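Local coordinates for putative TRAP PERIPLASMIC SOLUTE BINDING PROTEIN (Haemophilus influenzae, PDB 4PBQ), which binds L-gulonate and probably delivers this or related sugar acids from the periplasm to a TRAP transporter, at residues Met131-Gly142 / Pro233-Trp243; Asn207-Ser215 / Ala269-Leu280. All blocks are in the same frame, centred on the assembly; numbering follows the deposited sequence.

Contact 1 of 2, residues Met131-Gly142 / Pro233-Trp243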
loop_
_atom_site.group_PDB
_atom_site.type_symbol
_atom_site.label_atom_id
_atom_site.label_comp_id
_atom_site.label_asym_id
_atom_site.label_seq_id
_atom_site.Cartn_x
_atom_site.Cartn_y
_atom_site.Cartn_z
HETATM N N MSE A 131 11.456 12.153 -0.169
HETATM C CA MSE A 131 11.989 10.921 0.412
HETATM C C MSE A 131 13.514 10.893 0.336
HETATM O O MSE A 131 14.163 10.195 1.101
HETATM C CB MSE A 131 11.379 9.703 -0.277
HETATM C CG MSE A 131 9.890 9.598 -0.092
HETATM SE SE MSE A 131 9.195 7.957 -0.938
HETATM C CE MSE A 131 9.868 6.719 0.246
ATOM N N GLU A 132 14.098 11.668 -0.575
ATOM C CA GLU A 132 15.553 11.702 -0.708
ATOM C C GLU A 132 16.259 12.213 0.556
ATOM O O GLU A 132 17.381 11.810 0.856
ATOM C CB GLU A 132 15.966 12.500 -1.953
ATOM C CG GLU A 132 15.485 11.779 -3.206
ATOM C CD GLU A 132 15.632 12.585 -4.482
ATOM O OE1 GLU A 132 16.668 13.259 -4.636
ATOM O OE2 GLU A 132 14.704 12.520 -5.328
ATOM N N LYS A 133 15.590 13.085 1.293
ATOM C CA LYS A 133 16.101 13.572 2.570
ATOM C C LYS A 133 16.319 12.439 3.578
ATOM O O LYS A 133 17.119 12.562 4.516
ATOM C CB LYS A 133 15.101 14.575 3.158
ATOM C CG LYS A 133 15.432 15.081 4.539
ATOM C CD LYS A 133 14.439 16.178 4.949
ATOM C CE LYS A 133 14.724 16.738 6.347
ATOM N NZ LYS A 133 13.792 17.863 6.673
ATOM N N TYR A 134 15.614 11.339 3.379
ATOM C CA TYR A 134 15.687 10.187 4.283
ATOM C C TYR A 134 16.354 8.985 3.630
ATOM O O TYR A 134 16.238 7.851 4.122
ATOM C CB TYR A 134 14.280 9.823 4.765
ATOM C CG TYR A 134 13.607 11.016 5.387
ATOM C CD1 TYR A 134 13.940 11.423 6.669
ATOM C CD2 TYR A 134 12.686 11.766 4.681
ATOM C CE1 TYR A 134 13.350 12.544 7.236
ATOM C CE2 TYR A 134 12.095 12.871 5.236
ATOM C CZ TYR A 134 12.430 13.258 6.522
ATOM O OH TYR A 134 11.840 14.381 7.098
ATOM N N GLY A 135 17.010 9.209 2.495
ATOM C CA GLY A 135 17.847 8.183 1.896
ATOM C C GLY A 135 17.166 7.333 0.830
ATOM O O GLY A 135 17.696 6.290 0.431
ATOM N N ILE A 136 16.022 7.771 0.345
ATOM C CA ILE A 136 15.276 6.930 -0.589
ATOM C C ILE A 136 14.933 7.706 -1.847
ATOM O O ILE A 136 14.428 8.833 -1.775
ATOM C CB ILE A 136 13.996 6.361 0.068
ATOM C CG1 ILE A 136 14.343 5.403 1.202
ATOM C CG2 ILE A 136 13.134 5.627 -0.952
ATOM C CD1 ILE A 136 13.129 4.906 2.018
ATOM N N LYS A 137 15.190 7.085 -3.001
ATOM C CA LYS A 137 14.733 7.611 -4.278
ATOM C C LYS A 137 13.462 6.887 -4.723
ATOM O O LYS A 137 13.438 5.662 -4.898
ATOM C CB LYS A 137 15.826 7.449 -5.330
ATOM C CG LYS A 137 15.378 7.729 -6.749
ATOM C CD LYS A 137 15.128 9.218 -6.996
ATOM C CE LYS A 137 14.690 9.405 -8.457
ATOM N NZ LYS A 137 14.595 10.848 -8.796
ATOM N N LEU A 138 12.386 7.648 -4.918
ATOM C CA LEU A 138 11.136 7.067 -5.403
ATOM C C LEU A 138 11.135 6.980 -6.912
ATOM O O LEU A 138 11.405 7.972 -7.579
ATOM C CB LEU A 138 9.942 7.914 -4.973
ATOM C CG LEU A 138 8.582 7.302 -5.350
ATOM C CD1 LEU A 138 8.281 6.004 -4.687
ATOM C CD2 LEU A 138 7.479 8.298 -5.066
ATOM N N LEU A 139 10.862 5.789 -7.448
ATOM C CA LEU A 139 10.814 5.580 -8.898
ATOM C C LEU A 139 9.401 5.482 -9.464
ATOM O O LEU A 139 9.190 5.841 -10.623
ATOM C CB LEU A 139 11.589 4.314 -9.283
ATOM C CG LEU A 139 13.095 4.366 -9.011
ATOM C CD1 LEU A 139 13.739 3.021 -9.356
ATOM C CD2 LEU A 139 13.715 5.514 -9.795
ATOM N N ALA A 140 8.442 4.985 -8.679
ATOM C CA ALA A 140 7.068 4.841 -9.170
ATOM C C ALA A 140 6.054 4.686 -8.050
ATOM O O ALA A 140 6.322 4.041 -7.042
ATOM C CB ALA A 140 6.971 3.637 -10.101
ATOM N N TYR A 141 4.873 5.265 -8.252
ATOM C CA TYR A 141 3.699 4.939 -7.461
ATOM C C TYR A 141 2.861 3.886 -8.180
ATOM O O TYR A 141 2.267 4.164 -9.251
ATOM C CB TYR A 141 2.825 6.175 -7.322
ATOM C CG TYR A 141 3.333 7.259 -6.402
ATOM C CD1 TYR A 141 3.208 7.151 -5.017
ATOM C CD2 TYR A 141 3.888 8.414 -6.929
ATOM C CE1 TYR A 141 3.655 8.168 -4.189
ATOM C CE2 TYR A 141 4.320 9.449 -6.114
ATOM C CZ TYR A 141 4.190 9.323 -4.749
ATOM O OH TYR A 141 4.629 10.338 -3.938
ATOM N N GLY A 142 2.833 2.690 -7.611
ATOM C CA GLY A 142 1.974 1.624 -8.078
ATOM C C GLY A 142 0.789 1.422 -7.155
ATOM O O GLY A 142 0.632 2.120 -6.155
ATOM N N PRO A 233 -1.115 2.764 -1.894
ATOM C CA PRO A 233 -0.155 2.656 -3.002
ATOM C C PRO A 233 1.004 1.749 -2.626
ATOM O O PRO A 233 1.309 1.602 -1.444
ATOM C CB PRO A 233 0.375 4.070 -3.145
ATOM C CG PRO A 233 -0.224 4.868 -2.080
ATOM C CD PRO A 233 -0.868 3.975 -1.101
ATOM N N GLY A 234 1.631 1.163 -3.637
ATOM C CA GLY A 234 2.884 0.443 -3.470
ATOM C C GLY A 234 4.001 1.228 -4.148
ATOM O O GLY A 234 3.999 1.416 -5.373
ATOM N N LEU A 235 4.947 1.714 -3.349
ATOM C CA LEU A 235 6.004 2.595 -3.829
ATOM C C LEU A 235 7.216 1.790 -4.271
ATOM O O LEU A 235 7.797 1.064 -3.476
ATOM C CB LEU A 235 6.421 3.570 -2.720
ATOM C CG LEU A 235 5.554 4.814 -2.474
ATOM C CD1 LEU A 235 4.120 4.544 -2.474
ATOM C CD2 LEU A 235 6.026 5.430 -1.125
ATOM N N LEU A 236 7.606 1.937 -5.533
ATOM C CA LEU A 236 8.832 1.315 -6.028
ATOM C C LEU A 236 9.962 2.276 -5.788
ATOM O O LEU A 236 9.948 3.405 -6.291
ATOM C CB LEU A 236 8.723 1.059 -7.526
ATOM C CG LEU A 236 9.964 0.511 -8.209
ATOM C CD1 LEU A 236 10.398 -0.814 -7.597
ATOM C CD2 LEU A 236 9.637 0.325 -9.683
ATOM N N GLN A 237 10.952 1.816 -5.032
ATOM C CA GLN A 237 11.983 2.673 -4.491
ATOM C C GLN A 237 13.370 2.081 -4.710
ATOM O O GLN A 237 13.510 0.874 -4.770
ATOM C CB GLN A 237 11.782 2.801 -2.978
ATOM C CG GLN A 237 10.514 3.520 -2.578
ATOM C CD GLN A 237 10.077 3.151 -1.168
ATOM O OE1 GLN A 237 10.471 3.796 -0.186
ATOM N NE2 GLN A 237 9.319 2.072 -1.061
ATOM N N ILE A 238 14.374 2.947 -4.780
ATOM C CA ILE A 238 15.771 2.501 -4.830
ATOM C C ILE A 238 16.511 3.289 -3.745
ATOM O O ILE A 238 16.267 4.474 -3.544
ATOM C CB ILE A 238 16.358 2.671 -6.250
ATOM C CG1 ILE A 238 17.778 2.116 -6.360
ATOM C CG2 ILE A 238 16.387 4.081 -6.668
ATOM C CD1 ILE A 238 18.050 1.569 -7.795
ATOM N N SER A 239 17.368 2.610 -2.998
ATOM C CA SER A 239 18.203 3.295 -2.036
ATOM C C SER A 239 18.997 4.414 -2.693
ATOM O O SER A 239 19.582 4.248 -3.772
ATOM C CB SER A 239 19.186 2.316 -1.405
ATOM O OG SER A 239 20.106 2.984 -0.561
ATOM N N LEU A 240 19.048 5.561 -2.045
ATOM C CA LEU A 240 19.805 6.686 -2.585
ATOM C C LEU A 240 21.299 6.366 -2.663
ATOM O O LEU A 240 21.994 6.834 -3.561
ATOM C CB LEU A 240 19.560 7.931 -1.739
ATOM C CG LEU A 240 19.933 9.273 -2.378
ATOM C CD1 LEU A 240 19.115 9.536 -3.641
ATOM C CD2 LEU A 240 19.729 10.365 -1.368
ATOM N N LYS A 241 21.792 5.554 -1.728
ATOM C CA LYS A 241 23.183 5.123 -1.760
ATOM C C LYS A 241 23.480 4.346 -3.032
ATOM O O LYS A 241 24.548 4.519 -3.619
ATOM C CB LYS A 241 23.524 4.292 -0.538
ATOM C CG LYS A 241 23.552 5.088 0.768
ATOM C CD LYS A 241 23.794 4.165 1.964
ATOM C CE LYS A 241 24.461 4.892 3.136
ATOM N NZ LYS A 241 23.729 6.122 3.557
ATOM N N THR A 242 22.534 3.497 -3.442
ATOM C CA THR A 242 22.629 2.798 -4.720
ATOM C C THR A 242 22.485 3.749 -5.910
ATOM O O THR A 242 23.281 3.715 -6.873
ATOM C CB THR A 242 21.577 1.700 -4.784
ATOM O OG1 THR A 242 21.926 0.673 -3.845
ATOM C CG2 THR A 242 21.467 1.120 -6.171
ATOM N N TRP A 243 21.473 4.602 -5.854
ATOM C CA TRP A 243 21.188 5.534 -6.942
ATOM C C TRP A 243 22.379 6.449 -7.241
ATOM O O TRP A 243 22.680 6.711 -8.392
ATOM C CB TRP A 243 19.966 6.367 -6.560
ATOM C CG TRP A 243 19.265 7.118 -7.658
ATOM C CD1 TRP A 243 19.057 8.474 -7.700
ATOM C CD2 TRP A 243 18.630 6.586 -8.841
ATOM N NE1 TRP A 243 18.358 8.815 -8.820
ATOM C CE2 TRP A 243 18.070 7.683 -9.536
ATOM C CE3 TRP A 243 18.481 5.301 -9.372
ATOM C CZ2 TRP A 243 17.408 7.539 -10.754
ATOM C CZ3 TRP A 243 17.800 5.144 -10.562
ATOM C CH2 TRP A 243 17.263 6.255 -11.242
HETATM O O HOH W 1 20.280 5.599 1.337
HETATM O O HOH W 2 17.512 11.509 -9.249
#
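A chi1 of 169° swings the K137 chain away from its own amide nitrogen, and a bend at chi2 (72°) lays its methylenes over one face of the W243 indole, CG standing 3.7 Å from the centroid of the five-membered ring. Water 2, in the plane of that ring, accepts from both W243 NE1 and K137 NZ. K137 lies on strand 136-142, which pairs antiparallel with 233-239 in the mixed sheet of this family 7 solute-binding protein; W243 is in the helix 240-243 that follows the second strand. A classic beta bulge interrupts the regular register: L139 N and A140 N both donate to L236 O, at 2.8 Å and 3.2 Å respectively, and the pairing slips by one residue. The extra residue, L139, sends CD2 to the same face of W243 and CD1 to I238 CG2, while helices 38-54 and 248-281 pack against this side of the sheet. On the other side, L138 CD1 rests 3.6 Å from L235 CB, and L235 CD1 touches the Y141 ring obliquely at CD1, 3.8 Å away. L138 CD2 lies over one face of this ring, whose OH is bonded to A124 O. The Q237 amide is held through NE2 by L235 O, from above the carbonyl plane, and by T89 OG1. Its OE1 lies 3.3 Å from I136 CG2.

Contact 2 of 2, residues Asn207-Ser215 / Ala269-Leu280. With 2UF (L-gulonate), chain D.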
loop_
_atom_site.group_PDB
_atom_site.type_symbol
_atom_site.label_atom_id
_atom_site.label_comp_id
_atom_site.label_asym_id
_atom_site.label_seq_id
_atom_site.Cartn_x
_atom_site.Cartn_y
_atom_site.Cartn_z
ATOM N N ASN A 207 -7.122 -4.815 4.426
ATOM C CA ASN A 207 -6.111 -4.834 3.376
ATOM C C ASN A 207 -6.854 -4.906 2.053
ATOM O O ASN A 207 -8.063 -5.153 2.032
ATOM C CB ASN A 207 -5.151 -6.039 3.557
ATOM C CG ASN A 207 -3.758 -5.625 4.070
ATOM O OD1 ASN A 207 -3.072 -4.800 3.470
ATOM N ND2 ASN A 207 -3.349 -6.209 5.178
ATOM N N PRO A 208 -6.151 -4.678 0.945
ATOM C CA PRO A 208 -6.821 -4.782 -0.352
ATOM C C PRO A 208 -7.270 -6.205 -0.654
ATOM O O PRO A 208 -6.700 -7.169 -0.116
ATOM C CB PRO A 208 -5.751 -4.290 -1.348
ATOM C CG PRO A 208 -4.806 -3.463 -0.511
ATOM C CD PRO A 208 -4.790 -4.145 0.830
ATOM N N TYR A 209 -8.257 -6.334 -1.541
ATOM C CA TYR A 209 -8.744 -7.646 -1.984
ATOM C C TYR A 209 -7.611 -8.588 -2.403
ATOM O O TYR A 209 -7.623 -9.759 -2.033
ATOM C CB TYR A 209 -9.732 -7.507 -3.157
ATOM C CG TYR A 209 -11.162 -7.280 -2.744
ATOM C CD1 TYR A 209 -11.899 -8.274 -2.124
ATOM C CD2 TYR A 209 -11.788 -6.078 -3.012
ATOM C CE1 TYR A 209 -13.238 -8.064 -1.771
ATOM C CE2 TYR A 209 -13.090 -5.857 -2.641
ATOM C CZ TYR A 209 -13.815 -6.852 -2.036
ATOM O OH TYR A 209 -15.135 -6.594 -1.693
HETATM N N MSE A 210 -6.654 -8.106 -3.204
HETATM C CA MSE A 210 -5.653 -9.022 -3.729
HETATM C C MSE A 210 -4.789 -9.597 -2.633
HETATM O O MSE A 210 -4.491 -10.791 -2.663
HETATM C CB MSE A 210 -4.790 -8.398 -4.830
HETATM C CG MSE A 210 -5.606 -8.019 -6.049
HETATM SE SE MSE A 210 -4.508 -7.428 -7.545
HETATM C CE MSE A 210 -4.052 -5.665 -6.904
ATOM N N LEU A 211 -4.423 -8.789 -1.638
ATOM C CA LEU A 211 -3.701 -9.318 -0.494
ATOM C C LEU A 211 -4.505 -10.399 0.252
ATOM O O LEU A 211 -3.978 -11.446 0.628
ATOM C CB LEU A 211 -3.321 -8.162 0.448
ATOM C CG LEU A 211 -2.441 -8.399 1.676
ATOM C CD1 LEU A 211 -3.111 -9.182 2.811
ATOM C CD2 LEU A 211 -1.169 -9.038 1.263
ATOM N N ILE A 212 -5.788 -10.143 0.483
ATOM C CA ILE A 212 -6.647 -11.099 1.161
ATOM C C ILE A 212 -6.676 -12.455 0.450
ATOM O O ILE A 212 -6.656 -13.499 1.096
ATOM C CB ILE A 212 -8.045 -10.494 1.334
ATOM C CG1 ILE A 212 -7.936 -9.353 2.337
ATOM C CG2 ILE A 212 -9.049 -11.538 1.819
ATOM C CD1 ILE A 212 -9.205 -8.514 2.459
ATOM N N LYS A 213 -6.653 -12.459 -0.884
ATOM C CA LYS A 213 -6.604 -13.729 -1.597
ATOM C C LYS A 213 -5.195 -14.313 -1.546
ATOM O O LYS A 213 -5.022 -15.492 -1.222
ATOM C CB LYS A 213 -7.002 -13.585 -3.062
ATOM C CG LYS A 213 -7.087 -14.947 -3.768
ATOM C CD LYS A 213 -7.175 -14.852 -5.275
ATOM C CE LYS A 213 -7.023 -16.237 -5.860
ATOM N NZ LYS A 213 -7.007 -16.283 -7.366
ATOM N N ASP A 214 -4.211 -13.498 -1.944
ATOM C CA ASP A 214 -2.848 -13.996 -2.198
ATOM C C ASP A 214 -2.284 -14.589 -0.908
ATOM O O ASP A 214 -1.532 -15.557 -0.937
ATOM C CB ASP A 214 -1.924 -12.850 -2.593
ATOM C CG ASP A 214 -2.197 -12.266 -3.995
ATOM O OD1 ASP A 214 -2.975 -12.825 -4.799
ATOM O OD2 ASP A 214 -1.571 -11.206 -4.280
ATOM N N SER A 215 -2.605 -13.951 0.213
ATOM C CA SER A 215 -2.088 -14.362 1.520
ATOM C C SER A 215 -2.750 -15.617 2.079
ATOM O O SER A 215 -2.226 -16.225 3.025
ATOM C CB SER A 215 -2.309 -13.250 2.538
ATOM O OG SER A 215 -3.708 -13.087 2.748
ATOM N N ALA A 269 -3.147 -4.586 -12.142
ATOM C CA ALA A 269 -3.736 -4.578 -10.820
ATOM C C ALA A 269 -5.247 -4.342 -10.889
ATOM O O ALA A 269 -6.009 -5.016 -10.206
ATOM C CB ALA A 269 -3.042 -3.522 -9.930
ATOM N N ILE A 270 -5.681 -3.390 -11.711
ATOM C CA ILE A 270 -7.102 -3.150 -11.867
ATOM C C ILE A 270 -7.815 -4.394 -12.420
ATOM O O ILE A 270 -8.855 -4.810 -11.887
ATOM C CB ILE A 270 -7.352 -1.895 -12.723
ATOM C CG1 ILE A 270 -6.882 -0.670 -11.934
ATOM C CG2 ILE A 270 -8.828 -1.767 -13.111
ATOM C CD1 ILE A 270 -6.674 0.564 -12.782
ATOM N N LYS A 271 -7.241 -4.999 -13.458
ATOM C CA LYS A 271 -7.790 -6.198 -14.075
ATOM C C LYS A 271 -7.856 -7.363 -13.095
ATOM O O LYS A 271 -8.883 -8.069 -13.014
ATOM C CB LYS A 271 -6.951 -6.563 -15.309
ATOM C CG LYS A 271 -7.379 -7.838 -16.045
ATOM C CD LYS A 271 -6.378 -8.175 -17.146
ATOM C CE LYS A 271 -6.630 -9.552 -17.727
ATOM N NZ LYS A 271 -7.944 -9.587 -18.417
ATOM N N THR A 272 -6.764 -7.557 -12.360
ATOM C CA THR A 272 -6.618 -8.697 -11.468
ATOM C C THR A 272 -7.529 -8.549 -10.256
ATOM O O THR A 272 -8.107 -9.519 -9.791
ATOM C CB THR A 272 -5.140 -8.914 -11.031
ATOM O OG1 THR A 272 -4.327 -9.148 -12.196
ATOM C CG2 THR A 272 -5.008 -10.111 -10.147
ATOM N N GLU A 273 -7.696 -7.327 -9.769
ATOM C CA GLU A 273 -8.544 -7.115 -8.596
ATOM C C GLU A 273 -9.990 -7.529 -8.884
ATOM O O GLU A 273 -10.656 -8.106 -8.025
ATOM C CB GLU A 273 -8.472 -5.660 -8.186
ATOM C CG GLU A 273 -9.395 -5.299 -7.056
ATOM C CD GLU A 273 -9.199 -3.865 -6.654
ATOM O OE1 GLU A 273 -9.612 -2.982 -7.451
ATOM O OE2 GLU A 273 -8.575 -3.641 -5.574
ATOM N N LEU A 274 -10.474 -7.230 -10.091
ATOM C CA LEU A 274 -11.813 -7.664 -10.508
ATOM C C LEU A 274 -11.906 -9.189 -10.523
ATOM O O LEU A 274 -12.908 -9.748 -10.066
ATOM C CB LEU A 274 -12.191 -7.104 -11.888
ATOM C CG LEU A 274 -12.351 -5.592 -12.015
ATOM C CD1 LEU A 274 -12.595 -5.173 -13.469
ATOM C CD2 LEU A 274 -13.495 -5.090 -11.133
ATOM N N GLU A 275 -10.856 -9.860 -11.007
ATOM C CA GLU A 275 -10.835 -11.329 -10.992
ATOM C C GLU A 275 -10.908 -11.855 -9.572
ATOM O O GLU A 275 -11.602 -12.843 -9.281
ATOM C CB GLU A 275 -9.553 -11.875 -11.624
ATOM C CG GLU A 275 -9.461 -11.626 -13.108
ATOM C CD GLU A 275 -8.072 -11.892 -13.658
ATOM O OE1 GLU A 275 -7.144 -12.226 -12.889
ATOM O OE2 GLU A 275 -7.911 -11.758 -14.876
ATOM N N VAL A 276 -10.160 -11.207 -8.686
ATOM C CA VAL A 276 -10.053 -11.679 -7.316
ATOM C C VAL A 276 -11.368 -11.494 -6.584
ATOM O O VAL A 276 -11.787 -12.346 -5.796
ATOM C CB VAL A 276 -8.900 -10.974 -6.589
ATOM C CG1 VAL A 276 -9.016 -11.184 -5.103
ATOM C CG2 VAL A 276 -7.551 -11.514 -7.116
ATOM N N LYS A 277 -12.042 -10.389 -6.857
ATOM C CA LYS A 277 -13.354 -10.161 -6.258
ATOM C C LYS A 277 -14.345 -11.286 -6.647
ATOM O O LYS A 277 -15.080 -11.780 -5.817
ATOM C CB LYS A 277 -13.886 -8.796 -6.677
ATOM C CG LYS A 277 -13.211 -7.619 -5.961
ATOM C CD LYS A 277 -13.781 -6.282 -6.411
ATOM C CE LYS A 277 -15.165 -6.034 -5.819
ATOM N NZ LYS A 277 -15.652 -4.647 -6.102
ATOM N N ASP A 278 -14.341 -11.683 -7.910
ATOM C CA ASP A 278 -15.178 -12.776 -8.376
ATOM C C ASP A 278 -14.785 -14.100 -7.705
ATOM O O ASP A 278 -15.652 -14.864 -7.280
ATOM C CB ASP A 278 -15.068 -12.905 -9.888
ATOM C CG ASP A 278 -16.107 -13.855 -10.472
ATOM O OD1 ASP A 278 -17.309 -13.571 -10.316
ATOM O OD2 ASP A 278 -15.712 -14.879 -11.059
ATOM N N TYR A 279 -13.479 -14.362 -7.645
ATOM C CA TYR A 279 -12.943 -15.549 -6.983
ATOM C C TYR A 279 -13.467 -15.660 -5.543
ATOM O O TYR A 279 -13.960 -16.718 -5.112
ATOM C CB TYR A 279 -11.408 -15.492 -6.976
ATOM C CG TYR A 279 -10.741 -16.687 -6.321
ATOM C CD1 TYR A 279 -10.605 -16.756 -4.938
ATOM C CD2 TYR A 279 -10.228 -17.714 -7.082
ATOM C CE1 TYR A 279 -10.020 -17.830 -4.336
ATOM C CE2 TYR A 279 -9.628 -18.803 -6.482
ATOM C CZ TYR A 279 -9.529 -18.852 -5.111
ATOM O OH TYR A 279 -8.938 -19.927 -4.486
ATOM N N LEU A 280 -13.336 -14.573 -4.794
ATOM C CA LEU A 280 -13.735 -14.576 -3.389
ATOM C C LEU A 280 -15.246 -14.733 -3.216
ATOM O O LEU A 280 -15.707 -15.344 -2.254
ATOM C CB LEU A 280 -13.234 -13.308 -2.701
ATOM C CG LEU A 280 -11.707 -13.282 -2.585
ATOM C CD1 LEU A 280 -11.191 -11.932 -2.103
ATOM C CD2 LEU A 280 -11.232 -14.386 -1.638
HETATM O O6A 2UF D . 0.860 -4.712 6.501
HETATM C C6 2UF D . -0.073 -4.142 5.919
HETATM O O6B 2UF D . -1.278 -4.281 6.179
HETATM C C5 2UF D . 0.306 -3.224 4.739
HETATM O O5 2UF D . -0.771 -3.200 3.827
HETATM C C4 2UF D . 0.605 -1.790 5.230
HETATM O O4 2UF D . 1.778 -1.795 6.059
HETATM C C3 2UF D . 0.792 -0.851 4.019
HETATM O O3 2UF D . 1.741 -1.382 3.032
HETATM C C2 2UF D . 1.274 0.542 4.458
HETATM O O2 2UF D . 1.066 1.369 3.329
HETATM C C1 2UF D . 0.412 1.117 5.624
HETATM O O1 2UF D . 0.834 2.473 5.845
HETATM O O HOH W 3 -9.260 -3.902 -2.970
HETATM O O HOH W 4 -6.550 -5.317 -4.437
#
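The Y209 ring is covered on one face by the aliphatic chain of K277, whose CG stands 3.7 Å from the ring centroid, 13° off the normal, in a CH-pi contact; near the ring plane, L280 CD1 meets the edge at CD1, 3.7 Å away. The phenol OH is hydrogen-bonded to Q226. A second lysine-tyrosine pair lies further along: K213, fully extended beyond CG, reaches across Y279 at about a right angle and places CE over the centre of one ring face, 3.5 Å from the centroid. Its NZ, 3.8 Å from the same centroid, makes a cation-pi contact, and Y279 OH bonds to Y218 OH. These pairs flank V276, whose CG1 lies 3.7 Å from both Y209 O and K213 CB and whose CG2 touches K213 CD.

The contact joins the short helix 209-214, which follows sheet strand 204-208, to the long helix 248-281, the segment axes crossing at 56°. M210 supplies a knob-into-hole contact, entering among A269, T272, E273 and V276. A bend at chi3 (-76°) lets SE touch T272 CG2 while CE turns to A269 CB. E273 OE2 also reaches the first turn of the short helix through two waters: water 3 accepts from Y209 N and water 4 from M210 N, and both lie within hydrogen-bonding distance of the carboxylate oxygen and probably donate to it. E273 OE1 is bound by N112.

N207, two residues before the helix, uses both ends of its amide on L-gulonate. N207 OD1 accepts from hydroxyl O5 of the ligand at 2.8 Å. N207 ND2 donates to carboxylate oxygen O6B of L-gulonate at 3.0 Å, and also bonds to Q205 OE1.

How the contacts relate
Contacts 1 and 2 lie on opposite sides of the chain's centre, with their own centres 26 Å apart and their nearest atoms about 7 Å apart. The same sheet serves both: strand 136-151, which carries 136-142 of contact 1, is paired antiparallel with strand 204-208, which leads into contact 2. Helix 248-281 gives a second connection, since it supplies 269-280 to contact 2 while its earlier residues A258, Y261 and Q262 touch contact 1. Each contact approaches the L-gulonate pocket differently. N207 of contact 2 bonds directly to the ligand, whereas the side chain of P233 in contact 1 is about 5 Å from it.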